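Local structure of coiled-coil and C2 domain-containing protein 1-like (Drosophila melanogaster, 6EI6) at residues G39-C53 against A76-K90. The protein binds phosphatidylinositol monophosphates through its C2 domain and regulates endosomal protein sorting, sustaining full activity of the ESCRT-III component shrub, probably by holding back its unwanted polymerisation. Sequence-based numbering, arbitrary orientation.
Sequences GVRMEEQLAKQLMMC and ALTVQKDLDLVRYSK
With CG turned anti to the backbone N (chi1 -171°) and the chain extended beyond it, Glu43 carries its carboxylate across to Arg87 and Lys90, whose side chains both leave CB on the opposite side from their carbonyl carbons. The two segments belong to an antiparallel hairpin of helices 34-62 and 66-91, earlier in the chain than the two four-stranded sheets of the C2 domain; their axes cross at -161° and approach to 8.9 Å. Glu43, Arg87 and Lys90 form a salt-bridge network in which each carboxylate oxygen takes its own cation: Lys90 NZ lies 2.6 Å from Glu43 OE1, on the anti side but tilted out of the carboxylate plane, while Arg87 NE donates to Glu43 OE2 at 3.0 Å. The latter bond is nearly straight (172°) and lies in the guanidinium plane, yet it enters from above the carboxylate plane. Replacing Glu43 with an alanine would probably leave both cations without this shared counter-charge and strip part of the cover from Leu83 CD1, which packs 3.5 Å from Glu43 CG.

Along the apolar seam, three knobs-into-holes contacts interlock the helices. Leu83 enters the hole formed by Glu43, Leu46, Ala47 and Leu50; Val79 fits among Leu46, Gln49, Leu50 and Cys53; and Leu50 fills the reciprocal site made by Ala76, Val79, Gln80 and Leu83. At one end of the seam, Met42 CE meets Val86 CG2 at 4.0 Å; at the other, the helices draw close enough for Cys53 CB to lie 3.5 Å from Ala76 CB. Strand 265-268 joins both helices, since Gln49 OE1 and Asp82 OD2 accept the backbone N-H groups of Leu266 and Leu268. On the Arg87 side, Leu83 CG sits over the centre of one guanidinium face, 3.7 Å above its plane.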
ATOM      1  N   GLY A  39       8.753 -28.613  -5.961  1.00 33.26           N
ATOM      2  CA  GLY A  39       8.827 -28.314  -4.540  1.00 33.35           C
ATOM      3  C   GLY A  39       9.048 -26.840  -4.267  1.00 37.04           C
ATOM      4  O   GLY A  39       8.427 -26.265  -3.368  1.00 38.23           O
ATOM      5  N   VAL A  40       9.916 -26.200  -5.054  1.00 34.46           N
ATOM      6  CA  VAL A  40      10.147 -24.776  -4.878  1.00 31.18           C
ATOM      7  C   VAL A  40       8.873 -23.990  -5.174  1.00 33.27           C
ATOM      8  O   VAL A  40       8.505 -23.077  -4.429  1.00 35.95           O
ATOM      9  CB  VAL A  40      11.333 -24.342  -5.762  1.00 38.34           C
ATOM     10  CG1 VAL A  40      11.315 -22.847  -6.038  1.00 30.45           C
ATOM     11  CG2 VAL A  40      12.637 -24.746  -5.114  1.00 30.41           C
ATOM     12  N   ARG A  41       8.172 -24.341  -6.255  1.00 32.92           N
ATOM     13  CA  ARG A  41       6.932 -23.653  -6.619  1.00 33.03           C
ATOM     14  C   ARG A  41       5.808 -23.888  -5.608  1.00 33.99           C
ATOM     15  O   ARG A  41       5.001 -22.985  -5.345  1.00 33.39           O
ATOM     16  CB  ARG A  41       6.494 -24.092  -8.015  1.00 31.40           C
ATOM     17  CG  ARG A  41       7.490 -23.718  -9.110  1.00 33.98           C
ATOM     18  CD  ARG A  41       7.504 -22.199  -9.363  1.00 36.62           C
ATOM     19  NE  ARG A  41       8.500 -21.801 -10.369  1.00 45.15           N
ATOM     20  CZ  ARG A  41       8.423 -20.700 -11.122  1.00 38.77           C
ATOM     21  NH1 ARG A  41       7.406 -19.855 -11.018  1.00 35.41           N
ATOM     22  NH2 ARG A  41       9.365 -20.455 -12.001  1.00 48.10           N
ATOM     23  N   MET A  42       5.724 -25.094  -5.046  1.00 30.46           N
ATOM     24  CA  MET A  42       4.793 -25.338  -3.951  1.00 33.61           C
ATOM     25  C   MET A  42       5.009 -24.329  -2.833  1.00 33.44           C
ATOM     26  O   MET A  42       4.064 -23.705  -2.331  1.00 32.16           O
ATOM     27  CB  MET A  42       4.973 -26.766  -3.425  1.00 27.86           C
ATOM     28  CG  MET A  42       4.390 -27.841  -4.313  1.00 26.25           C
ATOM     29  SD  MET A  42       4.933 -29.502  -3.840  1.00 35.57           S
ATOM     30  CE  MET A  42       4.160 -29.647  -2.197  1.00 28.84           C
ATOM     31  N   GLU A  43       6.259 -24.158  -2.427  1.00 36.00           N
ATOM     32  CA  GLU A  43       6.557 -23.241  -1.339  1.00 36.58           C
ATOM     33  C   GLU A  43       6.286 -21.788  -1.745  1.00 34.29           C
ATOM     34  O   GLU A  43       5.691 -21.019  -0.976  1.00 35.93           O
ATOM     35  CB  GLU A  43       8.002 -23.453  -0.912  1.00 36.25           C
ATOM     36  CG  GLU A  43       8.356 -22.714   0.330  1.00 49.17           C
ATOM     37  CD  GLU A  43       9.638 -23.207   0.935  1.00 56.37           C
ATOM     38  OE1 GLU A  43      10.023 -24.379   0.640  1.00 52.08           O
ATOM     39  OE2 GLU A  43      10.244 -22.409   1.692  1.00 60.03           O
ATOM     40  N   GLU A  44       6.692 -21.400  -2.955  1.00 33.09           N
ATOM     41  CA  GLU A  44       6.378 -20.064  -3.463  1.00 37.54           C
ATOM     42  C   GLU A  44       4.880 -19.807  -3.469  1.00 35.61           C
ATOM     43  O   GLU A  44       4.419 -18.732  -3.049  1.00 33.50           O
ATOM     44  CB  GLU A  44       6.929 -19.899  -4.878  1.00 36.23           C
ATOM     45  CG  GLU A  44       8.418 -19.822  -4.910  1.00 44.91           C
ATOM     46  CD  GLU A  44       8.897 -18.410  -4.601  1.00 63.17           C
ATOM     47  OE1 GLU A  44       8.165 -17.429  -4.947  1.00 64.62           O
ATOM     48  OE2 GLU A  44       9.985 -18.279  -3.985  1.00 64.56           O
ATOM     49  N   GLN A  45       4.108 -20.777  -3.983  1.00 28.92           N
ATOM     50  CA  GLN A  45       2.670 -20.601  -4.067  1.00 29.00           C
ATOM     51  C   GLN A  45       2.073 -20.377  -2.687  1.00 31.75           C
ATOM     52  O   GLN A  45       1.227 -19.489  -2.508  1.00 29.50           O
ATOM     53  CB  GLN A  45       2.024 -21.805  -4.739  1.00 30.32           C
ATOM     54  CG  GLN A  45       0.493 -21.717  -4.770  1.00 28.77           C
ATOM     55  CD  GLN A  45       0.006 -20.729  -5.819  1.00 30.14           C
ATOM     56  OE1 GLN A  45       0.672 -20.526  -6.821  1.00 29.23           O
ATOM     57  NE2 GLN A  45      -1.157 -20.115  -5.590  1.00 29.87           N
ATOM     58  N   LEU A  46       2.514 -21.164  -1.697  1.00 27.89           N
ATOM     59  CA  LEU A  46       1.976 -21.037  -0.349  1.00 27.30           C
ATOM     60  C   LEU A  46       2.405 -19.715   0.276  1.00 32.17           C
ATOM     61  O   LEU A  46       1.598 -19.043   0.932  1.00 31.35           O
ATOM     62  CB  LEU A  46       2.428 -22.227   0.512  1.00 28.35           C
ATOM     63  CG  LEU A  46       1.806 -23.590   0.162  1.00 31.29           C
ATOM     64  CD1 LEU A  46       2.572 -24.765   0.824  1.00 32.95           C
ATOM     65  CD2 LEU A  46       0.320 -23.633   0.534  1.00 26.93           C
ATOM     66  N   ALA A  47       3.665 -19.314   0.060  1.00 29.23           N
ATOM     67  CA  ALA A  47       4.122 -18.009   0.532  1.00 30.18           C
ATOM     68  C   ALA A  47       3.300 -16.873  -0.074  1.00 29.59           C
ATOM     69  O   ALA A  47       2.942 -15.922   0.634  1.00 28.76           O
ATOM     70  CB  ALA A  47       5.619 -17.814   0.237  1.00 30.42           C
ATOM     71  N   LYS A  48       2.961 -16.960  -1.374  1.00 27.37           N
ATOM     72  CA  LYS A  48       2.095 -15.935  -1.970  1.00 29.17           C
ATOM     73  C   LYS A  48       0.714 -15.952  -1.345  1.00 30.27           C
ATOM     74  O   LYS A  48       0.101 -14.897  -1.139  1.00 34.08           O
ATOM     75  CB  LYS A  48       1.950 -16.124  -3.476  1.00 29.39           C
ATOM     76  CG  LYS A  48       3.102 -15.642  -4.317  1.00 34.98           C
ATOM     77  CD  LYS A  48       2.844 -15.933  -5.801  1.00 37.20           C
ATOM     78  CE  LYS A  48       4.095 -15.661  -6.617  1.00 42.54           C
ATOM     79  NZ  LYS A  48       5.319 -16.289  -6.005  1.00 49.22           N
ATOM     80  N   GLN A  49       0.199 -17.145  -1.050  1.00 30.39           N
ATOM     81  CA  GLN A  49      -1.107 -17.248  -0.409  1.00 32.63           C
ATOM     82  C   GLN A  49      -1.061 -16.652   0.991  1.00 34.02           C
ATOM     83  O   GLN A  49      -1.982 -15.928   1.401  1.00 31.35           O
ATOM     84  CB  GLN A  49      -1.549 -18.720  -0.361  1.00 29.97           C
ATOM     85  CG  GLN A  49      -2.068 -19.254  -1.691  1.00 29.68           C
ATOM     86  CD  GLN A  49      -2.313 -20.785  -1.722  1.00 31.98           C
ATOM     87  OE1 GLN A  49      -2.329 -21.374  -2.803  1.00 31.27           O
ATOM     88  NE2 GLN A  49      -2.490 -21.420  -0.548  1.00 25.95           N
ATOM     89  N   LEU A  50      -0.004 -16.975   1.743  1.00 29.40           N
ATOM     90  CA  LEU A  50       0.198 -16.371   3.060  1.00 34.97           C
ATOM     91  C   LEU A  50       0.158 -14.844   2.979  1.00 33.85           C
ATOM     92  O   LEU A  50      -0.572 -14.190   3.734  1.00 34.27           O
ATOM     93  CB  LEU A  50       1.526 -16.835   3.639  1.00 31.83           C
ATOM     94  CG  LEU A  50       1.748 -16.451   5.077  1.00 32.98           C
ATOM     95  CD1 LEU A  50       0.609 -17.014   5.919  1.00 36.31           C
ATOM     96  CD2 LEU A  50       3.121 -16.966   5.520  1.00 33.24           C
ATOM     97  N   MET A  51       0.926 -14.267   2.048  1.00 27.17           N
ATOM     98  CA  MET A  51       0.926 -12.823   1.871  1.00 29.77           C
ATOM     99  C   MET A  51      -0.476 -12.283   1.654  1.00 35.49           C
ATOM    100  O   MET A  51      -0.838 -11.240   2.217  1.00 33.30           O
ATOM    101  CB  MET A  51       1.813 -12.421   0.693  1.00 30.91           C
ATOM    102  CG  MET A  51       2.037 -10.912   0.597  1.00 40.83           C
ATOM    103  SD  MET A  51       3.053 -10.288   1.978  1.00 45.10           S
ATOM    104  CE  MET A  51       4.591 -11.101   1.622  1.00 40.25           C
ATOM    105  N   MET A  52      -1.278 -12.965   0.821  1.00 35.19           N
ATOM    106  CA  MET A  52      -2.632 -12.480   0.554  1.00 30.43           C
ATOM    107  C   MET A  52      -3.484 -12.527   1.815  1.00 31.01           C
ATOM    108  O   MET A  52      -4.262 -11.606   2.081  1.00 33.75           O
ATOM    109  CB  MET A  52      -3.286 -13.292  -0.560  1.00 32.62           C
ATOM    110  CG  MET A  52      -2.888 -12.856  -1.974  1.00 40.11           C
ATOM    111  SD  MET A  52      -3.871 -13.665  -3.292  1.00 48.41           S
ATOM    112  CE  MET A  52      -5.535 -13.222  -2.784  1.00 36.04           C
ATOM    113  N   CYS A  53      -3.336 -13.582   2.608  1.00 25.56           N
ATOM    114  CA  CYS A  53      -4.061 -13.669   3.873  1.00 36.36           C
ATOM    115  C   CYS A  53      -3.735 -12.497   4.785  1.00 35.86           C
ATOM    116  O   CYS A  53      -4.636 -11.895   5.376  1.00 34.49           O
ATOM    117  CB  CYS A  53      -3.738 -14.983   4.588  1.00 35.62           C
ATOM    118  SG  CYS A  53      -4.371 -16.377   3.687  1.00 37.46           S
ATOM    119  N   ALA A  76      -4.589 -17.439   7.145  1.00 39.18           N
ATOM    120  CA  ALA A  76      -3.131 -17.376   7.227  1.00 36.60           C
ATOM    121  C   ALA A  76      -2.560 -18.524   8.053  1.00 38.55           C
ATOM    122  O   ALA A  76      -1.576 -19.155   7.650  1.00 40.00           O
ATOM    123  CB  ALA A  76      -2.695 -16.035   7.814  1.00 34.99           C
ATOM    124  N   LEU A  77      -3.159 -18.805   9.214  1.00 35.81           N
ATOM    125  CA  LEU A  77      -2.678 -19.901  10.049  1.00 41.29           C
ATOM    126  C   LEU A  77      -2.644 -21.222   9.277  1.00 41.79           C
ATOM    127  O   LEU A  77      -1.648 -21.951   9.326  1.00 41.95           O
ATOM    128  CB  LEU A  77      -3.546 -20.035  11.312  1.00 43.41           C
ATOM    129  CG  LEU A  77      -3.490 -18.916  12.376  1.00 49.44           C
ATOM    130  CD1 LEU A  77      -4.119 -19.403  13.714  1.00 45.31           C
ATOM    131  CD2 LEU A  77      -2.058 -18.340  12.604  1.00 39.53           C
ATOM    132  N   THR A  78      -3.715 -21.542   8.539  1.00 32.76           N
ATOM    133  CA  THR A  78      -3.720 -22.817   7.832  1.00 39.39           C
ATOM    134  C   THR A  78      -2.708 -22.826   6.691  1.00 39.21           C
ATOM    135  O   THR A  78      -2.091 -23.862   6.429  1.00 40.70           O
ATOM    136  CB  THR A  78      -5.128 -23.159   7.306  1.00 38.43           C
ATOM    137  OG1 THR A  78      -5.516 -22.221   6.289  1.00 47.28           O
ATOM    138  CG2 THR A  78      -6.121 -23.086   8.418  1.00 35.70           C
ATOM    139  N   VAL A  79      -2.512 -21.692   6.013  1.00 38.35           N
ATOM    140  CA  VAL A  79      -1.479 -21.629   4.981  1.00 40.15           C
ATOM    141  C   VAL A  79      -0.103 -21.844   5.601  1.00 39.29           C
ATOM    142  O   VAL A  79       0.736 -22.573   5.052  1.00 40.87           O
ATOM    143  CB  VAL A  79      -1.555 -20.291   4.222  1.00 33.77           C
ATOM    144  CG1 VAL A  79      -0.424 -20.199   3.190  1.00 29.92           C
ATOM    145  CG2 VAL A  79      -2.897 -20.154   3.569  1.00 31.19           C
ATOM    146  N   GLN A  80       0.143 -21.234   6.763  1.00 38.50           N
ATOM    147  CA  GLN A  80       1.459 -21.355   7.392  1.00 41.24           C
ATOM    148  C   GLN A  80       1.749 -22.795   7.815  1.00 42.16           C
ATOM    149  O   GLN A  80       2.880 -23.273   7.660  1.00 40.50           O
ATOM    150  CB  GLN A  80       1.559 -20.406   8.590  1.00 41.41           C
ATOM    151  CG  GLN A  80       2.910 -20.459   9.304  1.00 43.13           C
ATOM    152  CD  GLN A  80       4.041 -19.885   8.471  1.00 40.54           C
ATOM    153  OE1 GLN A  80       3.994 -18.730   8.087  1.00 46.09           O
ATOM    154  NE2 GLN A  80       5.059 -20.697   8.185  1.00 39.82           N
ATOM    155  N   LYS A  81       0.745 -23.502   8.349  1.00 39.75           N
ATOM    156  CA  LYS A  81       0.908 -24.922   8.638  1.00 44.31           C
ATOM    157  C   LYS A  81       1.372 -25.680   7.397  1.00 45.50           C
ATOM    158  O   LYS A  81       2.277 -26.523   7.467  1.00 46.18           O
ATOM    159  CB  LYS A  81      -0.404 -25.520   9.162  1.00 43.51           C
ATOM    160  CG  LYS A  81      -0.798 -25.063  10.540  1.00 53.39           C
ATOM    161  CD  LYS A  81      -1.731 -26.063  11.233  1.00 60.30           C
ATOM    162  CE  LYS A  81      -2.085 -25.595  12.658  1.00 70.25           C
ATOM    163  NZ  LYS A  81      -2.863 -24.311  12.681  1.00 67.24           N
ATOM    164  N   ASP A  82       0.754 -25.394   6.247  1.00 40.14           N
ATOM    165  CA  ASP A  82       1.101 -26.133   5.037  1.00 41.58           C
ATOM    166  C   ASP A  82       2.495 -25.755   4.574  1.00 37.81           C
ATOM    167  O   ASP A  82       3.281 -26.624   4.171  1.00 36.47           O
ATOM    168  CB  ASP A  82       0.052 -25.891   3.941  1.00 35.11           C
ATOM    169  CG  ASP A  82      -1.173 -26.799   4.102  1.00 42.94           C
ATOM    170  OD1 ASP A  82      -1.140 -27.685   5.010  1.00 40.05           O
ATOM    171  OD2 ASP A  82      -2.161 -26.641   3.327  1.00 41.54           O
ATOM    172  N   LEU A  83       2.817 -24.463   4.660  1.00 37.68           N
ATOM    173  CA  LEU A  83       4.174 -23.986   4.409  1.00 41.55           C
ATOM    174  C   LEU A  83       5.189 -24.704   5.293  1.00 42.11           C
ATOM    175  O   LEU A  83       6.242 -25.143   4.814  1.00 43.11           O
ATOM    176  CB  LEU A  83       4.219 -22.479   4.645  1.00 39.13           C
ATOM    177  CG  LEU A  83       5.308 -21.639   4.006  1.00 46.05           C
ATOM    178  CD1 LEU A  83       5.746 -22.160   2.642  1.00 40.48           C
ATOM    179  CD2 LEU A  83       4.749 -20.241   3.884  1.00 45.50           C
ATOM    180  N   ASP A  84       4.881 -24.843   6.593  1.00 42.49           N
ATOM    181  CA  ASP A  84       5.792 -25.533   7.510  1.00 43.91           C
ATOM    182  C   ASP A  84       5.923 -27.003   7.146  1.00 42.02           C
ATOM    183  O   ASP A  84       7.021 -27.570   7.196  1.00 43.42           O
ATOM    184  CB  ASP A  84       5.311 -25.412   8.967  1.00 43.30           C
ATOM    185  CG  ASP A  84       5.268 -23.976   9.470  1.00 49.88           C
ATOM    186  OD1 ASP A  84       6.029 -23.112   8.945  1.00 48.12           O
ATOM    187  OD2 ASP A  84       4.457 -23.721  10.400  1.00 52.92           O
ATOM    188  N   LEU A  85       4.799 -27.641   6.807  1.00 42.29           N
ATOM    189  CA  LEU A  85       4.809 -29.041   6.388  1.00 42.63           C
ATOM    190  C   LEU A  85       5.696 -29.260   5.165  1.00 43.96           C
ATOM    191  O   LEU A  85       6.387 -30.279   5.068  1.00 47.92           O
ATOM    192  CB  LEU A  85       3.385 -29.493   6.078  1.00 39.53           C
ATOM    193  CG  LEU A  85       2.524 -29.941   7.243  1.00 40.74           C
ATOM    194  CD1 LEU A  85       1.112 -30.224   6.737  1.00 40.43           C
ATOM    195  CD2 LEU A  85       3.133 -31.186   7.862  1.00 39.75           C
ATOM    196  N   VAL A  86       5.654 -28.337   4.195  1.00 42.82           N
ATOM    197  CA  VAL A  86       6.468 -28.505   2.993  1.00 43.93           C
ATOM    198  C   VAL A  86       7.939 -28.279   3.319  1.00 46.98           C
ATOM    199  O   VAL A  86       8.808 -29.036   2.868  1.00 44.08           O
ATOM    200  CB  VAL A  86       5.999 -27.567   1.862  1.00 39.82           C
ATOM    201  CG1 VAL A  86       6.962 -27.657   0.690  1.00 41.99           C
ATOM    202  CG2 VAL A  86       4.581 -27.891   1.415  1.00 37.65           C
ATOM    203  N   ARG A  87       8.243 -27.228   4.100  1.00 44.20           N
ATOM    204  CA  ARG A  87       9.623 -26.970   4.494  1.00 45.77           C
ATOM    205  C   ARG A  87      10.186 -28.127   5.311  1.00 50.79           C
ATOM    206  O   ARG A  87      11.355 -28.507   5.154  1.00 49.91           O
ATOM    207  CB  ARG A  87       9.706 -25.664   5.281  1.00 46.29           C
ATOM    208  CG  ARG A  87       9.587 -24.424   4.431  1.00 42.55           C
ATOM    209  CD  ARG A  87       9.193 -23.232   5.266  1.00 47.90           C
ATOM    210  NE  ARG A  87       9.287 -22.011   4.458  1.00 62.35           N
ATOM    211  CZ  ARG A  87       8.884 -20.798   4.847  1.00 58.06           C
ATOM    212  NH1 ARG A  87       8.344 -20.606   6.055  1.00 50.39           N
ATOM    213  NH2 ARG A  87       9.017 -19.775   4.011  1.00 57.06           N
ATOM    214  N   TYR A  88       9.349 -28.728   6.161  1.00 51.47           N
ATOM    215  CA  TYR A  88       9.797 -29.831   7.006  1.00 55.01           C
ATOM    216  C   TYR A  88      10.109 -31.077   6.176  1.00 57.93           C
ATOM    217  O   TYR A  88      11.155 -31.712   6.366  1.00 62.78           O
ATOM    218  CB  TYR A  88       8.739 -30.121   8.075  1.00 53.15           C
ATOM    219  CG  TYR A  88       8.982 -31.394   8.851  1.00 60.91           C
ATOM    220  CD1 TYR A  88       9.898 -31.430   9.900  1.00 62.21           C
ATOM    221  CD2 TYR A  88       8.296 -32.568   8.535  1.00 60.10           C
ATOM    222  CE1 TYR A  88      10.128 -32.600  10.611  1.00 61.65           C
ATOM    223  CE2 TYR A  88       8.522 -33.735   9.238  1.00 59.83           C
ATOM    224  CZ  TYR A  88       9.440 -33.741  10.272  1.00 63.36           C
ATOM    225  OH  TYR A  88       9.667 -34.902  10.972  1.00 78.47           O
ATOM    226  N   SER A  89       9.211 -31.452   5.255  1.00 55.90           N
ATOM    227  CA  SER A  89       9.502 -32.567   4.359  1.00 54.79           C
ATOM    228  C   SER A  89      10.820 -32.363   3.632  1.00 54.16           C
ATOM    229  O   SER A  89      11.520 -33.337   3.333  1.00 57.76           O
ATOM    230  CB  SER A  89       8.383 -32.739   3.335  1.00 50.15           C
ATOM    231  OG  SER A  89       8.530 -31.806   2.282  1.00 46.12           O
ATOM    232  N   LYS A  90      11.166 -31.108   3.328  1.00 56.13           N
ATOM    233  CA  LYS A  90      12.430 -30.810   2.656  1.00 58.87           C
ATOM    234  C   LYS A  90      13.600 -30.824   3.626  1.00 63.91           C
ATOM    235  O   LYS A  90      14.706 -31.196   3.231  1.00 62.95           O
ATOM    236  CB  LYS A  90      12.382 -29.441   1.961  1.00 47.28           C
ATOM    237  CG  LYS A  90      11.462 -29.349   0.742  1.00 47.79           C
ATOM    238  CD  LYS A  90      11.776 -28.110  -0.097  1.00 39.34           C
ATOM    239  CE  LYS A  90      10.536 -27.360  -0.521  1.00 42.79           C
ATOM    240  NZ  LYS A  90      10.888 -26.044  -1.169  1.00 43.34           N
TER